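PDB 1X9F: globin II, extracellular from Lumbricus terrestris, which probably binds oxygen reversibly through its haem, as one globin subunit of the giant extracellular haemoglobin (erythrocruorin) of the earthworm. Local coordinates for residues Asp90-Gln95 with Asp139-His144. Residues are numbered along the deposited sequence; the frame is centred on the assembly and turned at random.
With HEM (protoporphyrin IX containing Fe), chain R.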
loop_
_atom_site.group_PDB
_atom_site.type_symbol
_atom_site.label_atom_id
_atom_site.label_comp_id
_atom_site.label_asym_id
_atom_site.label_seq_id
_atom_site.Cartn_x
_atom_site.Cartn_y
_atom_site.Cartn_z
ATOM N N ASP B 90 8.184 -50.625 14.364
ATOM C CA ASP B 90 9.066 -51.569 15.066
ATOM C C ASP B 90 9.684 -50.924 16.288
ATOM O O ASP B 90 9.766 -51.548 17.344
ATOM C CB ASP B 90 10.203 -52.061 14.158
ATOM C CG ASP B 90 9.741 -53.065 13.108
ATOM O OD1 ASP B 90 8.609 -53.591 13.211
ATOM O OD2 ASP B 90 10.458 -53.396 12.135
ATOM N N HIS B 91 10.136 -49.681 16.130
ATOM C CA HIS B 91 10.708 -48.914 17.233
ATOM C C HIS B 91 9.702 -48.807 18.377
ATOM O O HIS B 91 10.043 -49.053 19.541
ATOM C CB HIS B 91 11.126 -47.520 16.763
ATOM C CG HIS B 91 11.884 -46.736 17.789
ATOM N ND1 HIS B 91 13.232 -46.917 18.016
ATOM C CD2 HIS B 91 11.490 -45.751 18.631
ATOM C CE1 HIS B 91 13.631 -46.090 18.966
ATOM N NE2 HIS B 91 12.594 -45.371 19.355
ATOM N N LEU B 92 8.461 -48.467 18.031
ATOM C CA LEU B 92 7.377 -48.326 19.000
ATOM C C LEU B 92 7.016 -49.663 19.635
ATOM O O LEU B 92 6.791 -49.742 20.848
ATOM C CB LEU B 92 6.136 -47.713 18.337
ATOM C CG LEU B 92 6.210 -46.272 17.828
ATOM C CD1 LEU B 92 4.970 -45.924 17.016
ATOM C CD2 LEU B 92 6.390 -45.290 18.978
ATOM N N GLN B 93 6.960 -50.705 18.807
ATOM C CA GLN B 93 6.662 -52.051 19.276
ATOM C C GLN B 93 7.677 -52.511 20.305
ATOM O O GLN B 93 7.309 -53.145 21.293
ATOM C CB GLN B 93 6.625 -53.043 18.115
ATOM C CG GLN B 93 6.521 -54.495 18.562
ATOM C CD GLN B 93 6.892 -55.463 17.469
ATOM O OE1 GLN B 93 8.019 -55.453 16.967
ATOM N NE2 GLN B 93 5.947 -56.314 17.092
ATOM N N VAL B 94 8.949 -52.202 20.074
ATOM C CA VAL B 94 9.988 -52.528 21.048
ATOM C C VAL B 94 9.720 -51.801 22.371
ATOM O O VAL B 94 9.914 -52.368 23.446
ATOM C CB VAL B 94 11.422 -52.239 20.501
ATOM C CG1 VAL B 94 12.468 -52.249 21.617
ATOM C CG2 VAL B 94 11.794 -53.242 19.415
ATOM N N GLN B 95 9.253 -50.559 22.293
ATOM C CA GLN B 95 8.960 -49.784 23.494
ATOM C C GLN B 95 7.718 -50.265 24.244
ATOM O O GLN B 95 7.560 -49.955 25.424
ATOM C CB GLN B 95 8.839 -48.300 23.166
ATOM C CG GLN B 95 10.162 -47.649 22.832
ATOM C CD GLN B 95 10.012 -46.266 22.233
ATOM O OE1 GLN B 95 9.002 -45.953 21.580
ATOM N NE2 GLN B 95 11.022 -45.430 22.437
ATOM N N ASP B 139 -1.513 -52.355 14.743
ATOM C CA ASP B 139 -1.036 -53.707 14.423
ATOM C C ASP B 139 0.485 -53.798 14.498
ATOM O O ASP B 139 1.026 -54.826 14.900
ATOM C CB ASP B 139 -1.503 -54.161 13.032
ATOM C CG ASP B 139 -2.965 -54.575 13.007
ATOM O OD1 ASP B 139 -3.530 -54.897 14.077
ATOM O OD2 ASP B 139 -3.631 -54.616 11.951
ATOM N N GLY B 140 1.162 -52.722 14.102
ATOM C CA GLY B 140 2.619 -52.670 14.131
ATOM C C GLY B 140 3.213 -52.427 15.510
ATOM O O GLY B 140 4.390 -52.713 15.730
ATOM N N ILE B 141 2.420 -51.893 16.437
ATOM C CA ILE B 141 2.917 -51.623 17.789
ATOM C C ILE B 141 2.708 -52.857 18.667
ATOM O O ILE B 141 3.561 -53.217 19.487
ATOM C CB ILE B 141 2.229 -50.366 18.393
ATOM C CG1 ILE B 141 2.522 -49.128 17.532
ATOM C CG2 ILE B 141 2.685 -50.132 19.841
ATOM C CD1 ILE B 141 1.452 -48.037 17.615
ATOM N N LYS B 142 1.562 -53.495 18.473
ATOM C CA LYS B 142 1.246 -54.737 19.142
ATOM C C LYS B 142 2.162 -55.837 18.625
ATOM O O LYS B 142 2.697 -56.629 19.403
ATOM C CB LYS B 142 -0.217 -55.110 18.881
ATOM C CG LYS B 142 -1.192 -54.079 19.443
ATOM C CD LYS B 142 -2.597 -54.650 19.585
ATOM C CE LYS B 142 -3.287 -54.828 18.232
ATOM N NZ LYS B 142 -4.744 -55.101 18.424
ATOM N N GLY B 143 2.358 -55.859 17.304
ATOM C CA GLY B 143 3.016 -56.980 16.627
ATOM C C GLY B 143 2.051 -58.118 16.339
ATOM O O GLY B 143 2.407 -59.095 15.671
ATOM N N HIS B 144 0.827 -57.984 16.856
ATOM C CA HIS B 144 -0.223 -58.986 16.696
ATOM C C HIS B 144 -1.021 -58.702 15.428
ATOM O O HIS B 144 -0.996 -57.576 14.891
ATOM C CB HIS B 144 -1.192 -58.988 17.895
ATOM C CG HIS B 144 -0.597 -59.470 19.187
ATOM N ND1 HIS B 144 0.098 -60.657 19.303
ATOM C CD2 HIS B 144 -0.639 -58.940 20.433
ATOM C CE1 HIS B 144 0.480 -60.822 20.558
ATOM N NE2 HIS B 144 0.044 -59.794 21.263
HETATM C CHA HEM R . 17.987 -40.863 19.975
HETATM C CHB HEM R . 16.032 -36.381 20.343
HETATM C CHC HEM R . 20.424 -34.340 19.748
HETATM C CHD HEM R . 22.418 -38.829 19.742
HETATM C C1A HEM R . 17.001 -39.769 20.075
HETATM C C2A HEM R . 15.635 -40.032 20.147
HETATM C C3A HEM R . 15.003 -38.714 20.258
HETATM C C4A HEM R . 16.182 -37.831 20.229
HETATM C CMA HEM R . 13.545 -38.349 20.369
HETATM C CAA HEM R . 14.945 -41.370 20.112
HETATM C CBA HEM R . 14.584 -41.798 21.522
HETATM C CGA HEM R . 13.860 -43.114 21.418
HETATM O O1A HEM R . 12.644 -43.106 21.136
HETATM O O2A HEM R . 14.510 -44.163 21.614
HETATM C C1B HEM R . 17.101 -35.396 20.206
HETATM C C2B HEM R . 16.811 -34.037 20.187
HETATM C C3B HEM R . 18.052 -33.525 19.995
HETATM C C4B HEM R . 18.984 -34.539 19.942
HETATM C CMB HEM R . 15.490 -33.314 20.323
HETATM C CAB HEM R . 18.299 -32.212 19.955
HETATM C CBB HEM R . 18.182 -30.855 19.886
HETATM C C1C HEM R . 21.395 -35.446 19.680
HETATM C C2C HEM R . 22.748 -35.213 19.494
HETATM C C3C HEM R . 23.272 -36.479 19.515
HETATM C C4C HEM R . 22.235 -37.370 19.665
HETATM C CMC HEM R . 23.473 -33.899 19.351
HETATM C CAC HEM R . 24.702 -36.819 19.312
HETATM C CBC HEM R . 25.620 -37.308 20.246
HETATM C C1D HEM R . 21.351 -39.840 19.811
HETATM C C2D HEM R . 21.635 -41.201 19.737
HETATM C C3D HEM R . 20.408 -41.823 19.806
HETATM C C4D HEM R . 19.451 -40.695 19.906
HETATM C CMD HEM R . 22.999 -41.844 19.625
HETATM C CAD HEM R . 20.107 -43.297 19.773
HETATM C CBD HEM R . 20.002 -43.706 18.311
HETATM C CGD HEM R . 19.576 -45.146 18.298
HETATM O O1D HEM R . 20.454 -46.036 18.304
HETATM O O2D HEM R . 18.353 -45.379 18.294
HETATM N NA HEM R . 17.376 -38.459 20.148
HETATM N NB HEM R . 18.405 -35.763 20.055
HETATM N NC HEM R . 21.044 -36.759 19.800
HETATM N ND HEM R . 20.045 -39.479 19.906
HETATM FE FE HEM R . 19.221 -37.624 20.014
#
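L92 and I141 form the apolar part of this contact: CB of L92 lies 4.0 Å from CG1 of I141, and CD1 of L92 is 4.1 Å from CD1 of I141, the two branched chains meeting at a slant. Both are buried, and both also touch a haem. Where 90-95 and 139-144 come nearest, with 4.1 Å from CA of Q93 to CA of I141, CA of Q93 directs a C-H at O of I141 over 3.3 Å, with 136° at the hydrogen. CB of Q93 rests on O of G140, also at 3.3 Å; no conventional hydrogen bond crosses here. CG of Q93 is anti to the backbone N, and the chain beyond it is extended, with NE2 beside CA of G143, the poorly ordered glycine just after the helix, with positive phi. In globin terms, helices 82-96 and 127-142 correspond to F and H, and I141 also packs on F106 of helix 103-121. Hydrogen bonds to a different haem make the third group. NE2 of H91 donates to O1A of its propionate over 2.9 Å at a nearly straight 169°, the carboxylate carbon lying in the imidazole plane at the ring edge. NE2 of Q95 adds a weak bond to that O1A at 3.1 Å. An alanine in place of H91 would probably leave O1A with only the weak Q95 bond from 90-95. H91 also packs on R56 of the Globin III chain.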